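Local coordinates for uncharacterized protein Atu1656 (Agrobacterium tumefaciens, PDB 2OJH) that is of unknown function but belongs to the TolB family and folds as a six-bladed beta-propeller, at residues 26-30 against 282-286; 43-49 against 285-291. All blocks are in the same frame, centred on the assembly; numbering follows the deposited sequence.

Contact 1 (26-30 against 282-286); sequences IFNIR and DGDEF
Phe27 and Phe286 face each other as an antiparallel hydrogen-bonded pair. Phe27 N donates to Phe286 O at 3.0 Å, and Phe286 N donates back to Phe27 O at 2.9 Å. Their rings leave the same face of the sheet and lie side by side, with oblique planes. Phe27 CB sits over one face of the Phe286 ring in a CH-pi contact. Ile29 comes to the rim of that ring instead, with Ile29 CG2 3.6 Å from Phe286 CE2. Asn28 and Glu285 form the next, non-hydrogen-bonded pair and point to the other face. Asn28 has its CG opposite the backbone N (chi1 -179°), and this carries Asn28 ND2 across to Glu285 OE2 at 3.0 Å. The carboxylate is met on its anti side, but well out of its plane, and the amide stands nearly square to it, with planes 88° apart. Beyond the strand end, Ile29 N still reaches Asp284 O at 2.7 Å. Arg30 then closes the contact with a salt bridge. Arg30 NE meets Asp284 OD1 at 2.9 Å through a nearly straight bond of 167°, lying in the guanidinium plane. Ile29 CD1 covers one guanidinium face, and NH1 has a second acid, Asp229. Two Asx turns shape the loops behind these groups. Asn28 OD1 accepts from Arg30 N, and Asp282 OD1 accepts from Asp284 N at 2.7 Å. A water donates to Asp282 O and Asp284 OD1, so it ties the second turn to the salt bridge. The phenylalanine face packs on Leu264 and Phe265 of strand 262-267. Strand 22-28, near the N-terminus, thus pairs with strand 285-291, near the C-terminus, in one blade. This is the "velcro" closure characteristic of beta-propellers.

Contact 2 (43-49 against 285-291); sequences LFEAPNW and EFAYVRY
Tyr291 turns its ring away from its own carbonyl carbon (chi1 -62°), and this brings the hydroxyl to the backbone of Phe44. Trp49 differs: its CG lies opposite the backbone N (chi1 -159°), and the indole reaches strand 285-291 with the edge of its six-membered ring. These two aromatics mark the ends of the contact. Tyr291 OH donates to Phe44 O at 2.8 Å, tilted somewhat from the carbonyl plane. It also touches Glu45 CG, while the Glu45 carboxylate goes to Arg245. Leu43 CD1 packs obliquely on the tyrosine ring, 3.8 Å from Tyr291 CE1. Val289 CG1 covers one face of the same ring, so the phenol is held by its neighbour two residues back as well as by the hydrogen bond. In the middle the packing is apolar. Pro47 points at the opposing strand and packs on Ala287 and Val289: Pro47 CG lies 3.7 Å from Ala287 CB, and Pro47 CD lies 3.7 Å from Val289 CG2. At the far end the indole meets the backbone edge-on, with Trp49 CZ3 3.8 Å from Phe286 C. Trp49 CE3 lies 4.0 Å from Ala287 CB. Trp49 CH2 comes within 3.4 Å of Glu285 OE1. Trp49 NE1 bonds to Gly53 O, and Glu285 OE2 has its partner in Asn28. The strands run almost antiparallel, at 164°, yet they belong to different sheets and meet through side chains. Strand 45-49 pairs with strand 55-60 in one blade, and strand 285-291 pairs with strand 22-28 in the next. Leu56 of strand 55-60 lies against both Trp49 and Ala287.

How the contacts relate
Both contacts use strand 285-291 and share Glu285 and Phe286. One edge of that strand serves contact 1, and its side chains serve contact 2. The contacts lie about 13 Å apart, centre to centre. Contact 2 is the nearer to the centre of the chain, its own centre being about 10 Å away against about 16 Å for contact 1. They also touch directly. Ile26 CD1 of contact 1 packs 3.6 Å from Trp49 CH2 of contact 2, and Tyr288 CE1 approaches Phe27 N at 3.8 Å. The shared strand and these touches link the ring closure to the packing between blades. The function of the protein is unknown, so neither contact is tied to a site.

Contact 1 (26-30 against 282-286)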
# COMPACT_ATOMS: atom_id res chain seq x y z
N ILE A 26 -10.96 9.16 6.10
CA ILE A 26 -11.26 7.79 6.50
C ILE A 26 -12.66 7.46 6.05
O ILE A 26 -13.54 8.33 6.12
CB ILE A 26 -11.18 7.69 8.03
CG1 ILE A 26 -9.71 7.72 8.47
CG2 ILE A 26 -11.93 6.46 8.53
CD1 ILE A 26 -9.57 8.06 9.98
N PHE A 27 -12.87 6.26 5.54
CA PHE A 27 -14.20 5.83 5.12
C PHE A 27 -14.51 4.56 5.91
O PHE A 27 -13.66 3.64 6.01
CB PHE A 27 -14.22 5.52 3.64
CG PHE A 27 -15.58 5.16 3.09
CD1 PHE A 27 -16.48 6.15 2.76
CD2 PHE A 27 -15.93 3.83 2.86
CE1 PHE A 27 -17.76 5.84 2.25
CE2 PHE A 27 -17.16 3.49 2.35
CZ PHE A 27 -18.09 4.50 2.03
N ASN A 28 -15.70 4.54 6.48
CA ASN A 28 -16.16 3.39 7.24
C ASN A 28 -17.04 2.57 6.31
O ASN A 28 -18.07 3.05 5.84
CB ASN A 28 -16.91 3.84 8.50
CG ASN A 28 -17.41 2.67 9.35
OD1 ASN A 28 -18.04 1.75 8.84
ND2 ASN A 28 -17.12 2.70 10.66
N ILE A 29 -16.62 1.34 6.01
CA ILE A 29 -17.38 0.52 5.08
C ILE A 29 -18.65 -0.10 5.67
O ILE A 29 -19.50 -0.58 4.93
CB ILE A 29 -16.51 -0.60 4.42
CG1 ILE A 29 -16.05 -1.64 5.46
CG2 ILE A 29 -15.32 0.01 3.63
CD1 ILE A 29 -15.73 -3.06 4.81
N ARG A 30 -18.79 -0.09 7.00
CA ARG A 30 -19.99 -0.61 7.64
C ARG A 30 -21.14 0.40 7.63
O ARG A 30 -22.27 0.07 7.29
CB ARG A 30 -19.66 -1.06 9.08
CG ARG A 30 -18.46 -2.01 9.18
CD ARG A 30 -18.58 -3.20 8.22
NE ARG A 30 -17.41 -4.07 8.32
CZ ARG A 30 -17.15 -5.08 7.50
NH1 ARG A 30 -17.97 -5.37 6.49
NH2 ARG A 30 -16.06 -5.81 7.69
N ASP A 282 -9.46 -2.72 13.08
CA ASP A 282 -10.81 -3.29 13.24
C ASP A 282 -11.47 -3.74 11.94
O ASP A 282 -12.54 -4.34 11.98
CB ASP A 282 -11.74 -2.32 14.00
CG ASP A 282 -12.08 -1.03 13.21
OD1 ASP A 282 -12.00 -0.99 11.94
OD2 ASP A 282 -12.46 -0.04 13.88
N GLY A 283 -10.86 -3.43 10.80
CA GLY A 283 -11.40 -3.88 9.50
C GLY A 283 -12.71 -3.23 9.05
O GLY A 283 -13.31 -3.66 8.05
N ASP A 284 -13.14 -2.16 9.73
CA ASP A 284 -14.39 -1.48 9.36
C ASP A 284 -14.14 -0.19 8.60
O ASP A 284 -15.05 0.34 7.96
CB ASP A 284 -15.22 -1.15 10.60
CG ASP A 284 -15.62 -2.41 11.36
OD1 ASP A 284 -15.88 -3.46 10.71
OD2 ASP A 284 -15.67 -2.34 12.59
N GLU A 285 -12.90 0.29 8.66
CA GLU A 285 -12.58 1.60 8.08
C GLU A 285 -11.23 1.53 7.40
O GLU A 285 -10.36 0.76 7.82
CB GLU A 285 -12.51 2.69 9.16
CG GLU A 285 -13.76 2.80 9.97
CD GLU A 285 -13.73 3.89 11.03
OE1 GLU A 285 -12.69 4.09 11.69
OE2 GLU A 285 -14.79 4.51 11.22
N PHE A 286 -11.07 2.32 6.34
CA PHE A 286 -9.74 2.49 5.77
C PHE A 286 -9.38 3.97 5.59
O PHE A 286 -10.28 4.82 5.41
CB PHE A 286 -9.63 1.69 4.46
CG PHE A 286 -10.57 2.16 3.39
CD1 PHE A 286 -10.21 3.23 2.60
CD2 PHE A 286 -11.79 1.50 3.16
CE1 PHE A 286 -11.05 3.70 1.62
CE2 PHE A 286 -12.65 1.95 2.15
CZ PHE A 286 -12.29 3.05 1.38
O HOH W 1 -14.60 -5.73 10.81

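Contact 2 (43-49 against 285-291)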
# COMPACT_ATOMS: atom_id res chain seq x y z
N LEU A 43 1.77 17.90 -0.32
CA LEU A 43 1.42 16.63 -0.94
C LEU A 43 1.74 15.50 0.04
O LEU A 43 2.92 15.22 0.32
CB LEU A 43 2.21 16.46 -2.25
CG LEU A 43 1.77 15.37 -3.22
CD1 LEU A 43 0.44 15.73 -3.84
CD2 LEU A 43 2.83 15.24 -4.30
N PHE A 44 0.69 14.90 0.60
CA PHE A 44 0.85 13.81 1.56
C PHE A 44 0.26 12.59 0.91
O PHE A 44 -0.72 12.70 0.16
CB PHE A 44 0.12 14.12 2.87
CG PHE A 44 0.98 14.81 3.88
CD1 PHE A 44 1.41 16.12 3.67
CD2 PHE A 44 1.39 14.13 5.02
CE1 PHE A 44 2.21 16.76 4.59
CE2 PHE A 44 2.21 14.77 5.95
CZ PHE A 44 2.62 16.08 5.73
N GLU A 45 0.84 11.42 1.20
CA GLU A 45 0.54 10.22 0.42
C GLU A 45 0.40 8.96 1.24
O GLU A 45 1.06 8.80 2.26
CB GLU A 45 1.62 10.02 -0.66
CG GLU A 45 1.69 11.23 -1.63
CD GLU A 45 2.61 11.04 -2.80
OE1 GLU A 45 2.17 10.40 -3.79
OE2 GLU A 45 3.75 11.58 -2.77
N ALA A 46 -0.44 8.04 0.76
CA ALA A 46 -0.31 6.61 1.13
C ALA A 46 -0.35 6.26 2.63
O ALA A 46 0.63 5.76 3.22
CB ALA A 46 0.96 5.99 0.44
N PRO A 47 -1.51 6.51 3.26
CA PRO A 47 -1.59 6.26 4.71
C PRO A 47 -1.60 4.76 5.08
O PRO A 47 -2.27 3.95 4.41
CB PRO A 47 -2.93 6.93 5.08
CG PRO A 47 -3.77 6.83 3.83
CD PRO A 47 -2.78 7.02 2.70
N ASN A 48 -0.83 4.43 6.12
CA ASN A 48 -1.03 3.21 6.93
C ASN A 48 -1.80 3.59 8.20
O ASN A 48 -1.80 4.75 8.61
CB ASN A 48 0.31 2.65 7.47
CG ASN A 48 1.33 2.35 6.40
OD1 ASN A 48 2.45 2.84 6.48
ND2 ASN A 48 0.96 1.56 5.39
N TRP A 49 -2.41 2.59 8.84
CA TRP A 49 -3.13 2.82 10.07
C TRP A 49 -2.48 1.97 11.13
O TRP A 49 -2.34 0.76 10.94
CB TRP A 49 -4.59 2.39 9.89
CG TRP A 49 -5.58 2.99 10.87
CD1 TRP A 49 -5.45 3.12 12.25
CD2 TRP A 49 -6.89 3.48 10.54
NE1 TRP A 49 -6.62 3.66 12.78
CE2 TRP A 49 -7.51 3.88 11.75
CE3 TRP A 49 -7.61 3.58 9.33
CZ2 TRP A 49 -8.82 4.42 11.79
CZ3 TRP A 49 -8.90 4.12 9.37
CH2 TRP A 49 -9.49 4.53 10.59
N GLU A 285 -12.90 0.29 8.66
CA GLU A 285 -12.58 1.60 8.08
C GLU A 285 -11.23 1.53 7.40
O GLU A 285 -10.36 0.76 7.82
CB GLU A 285 -12.51 2.69 9.16
CG GLU A 285 -13.76 2.80 9.97
CD GLU A 285 -13.73 3.89 11.03
OE1 GLU A 285 -12.69 4.09 11.69
OE2 GLU A 285 -14.79 4.51 11.22
N PHE A 286 -11.07 2.32 6.34
CA PHE A 286 -9.74 2.49 5.77
C PHE A 286 -9.38 3.97 5.59
O PHE A 286 -10.28 4.82 5.41
CB PHE A 286 -9.63 1.69 4.46
CG PHE A 286 -10.57 2.16 3.39
CD1 PHE A 286 -10.21 3.23 2.60
CD2 PHE A 286 -11.79 1.50 3.16
CE1 PHE A 286 -11.05 3.70 1.62
CE2 PHE A 286 -12.65 1.95 2.15
CZ PHE A 286 -12.29 3.05 1.38
N ALA A 287 -8.08 4.29 5.62
CA ALA A 287 -7.57 5.63 5.37
C ALA A 287 -7.16 5.75 3.89
O ALA A 287 -6.79 4.76 3.25
CB ALA A 287 -6.35 5.93 6.31
N TYR A 288 -7.29 6.97 3.35
CA TYR A 288 -6.96 7.27 1.95
C TYR A 288 -6.71 8.79 1.80
O TYR A 288 -7.04 9.57 2.71
CB TYR A 288 -8.08 6.78 1.01
CG TYR A 288 -9.39 7.52 1.20
CD1 TYR A 288 -10.26 7.19 2.24
CD2 TYR A 288 -9.74 8.59 0.34
CE1 TYR A 288 -11.45 7.91 2.44
CE2 TYR A 288 -10.92 9.31 0.54
CZ TYR A 288 -11.77 8.94 1.58
OH TYR A 288 -12.91 9.65 1.79
N VAL A 289 -6.12 9.21 0.68
CA VAL A 289 -5.92 10.63 0.42
C VAL A 289 -6.68 10.99 -0.83
O VAL A 289 -6.51 10.35 -1.86
CB VAL A 289 -4.44 11.03 0.23
CG1 VAL A 289 -4.26 12.58 0.26
CG2 VAL A 289 -3.54 10.37 1.31
N ARG A 290 -7.51 12.03 -0.72
CA ARG A 290 -8.20 12.63 -1.84
C ARG A 290 -7.36 13.87 -2.18
O ARG A 290 -6.85 14.55 -1.29
CB ARG A 290 -9.63 13.02 -1.39
CG ARG A 290 -10.45 13.90 -2.33
CD ARG A 290 -11.74 14.43 -1.62
NE ARG A 290 -12.47 13.32 -1.02
CZ ARG A 290 -13.37 12.59 -1.67
NH1 ARG A 290 -13.69 12.86 -2.94
NH2 ARG A 290 -13.98 11.58 -1.05
N TYR A 291 -7.23 14.17 -3.46
CA TYR A 291 -6.45 15.33 -3.87
C TYR A 291 -7.33 16.38 -4.50
O TYR A 291 -8.49 16.13 -4.82
CB TYR A 291 -5.30 14.93 -4.80
CG TYR A 291 -4.33 14.00 -4.12
CD1 TYR A 291 -3.35 14.51 -3.28
CD2 TYR A 291 -4.45 12.63 -4.27
CE1 TYR A 291 -2.47 13.67 -2.62
CE2 TYR A 291 -3.59 11.76 -3.60
CZ TYR A 291 -2.60 12.30 -2.79
OH TYR A 291 -1.74 11.49 -2.13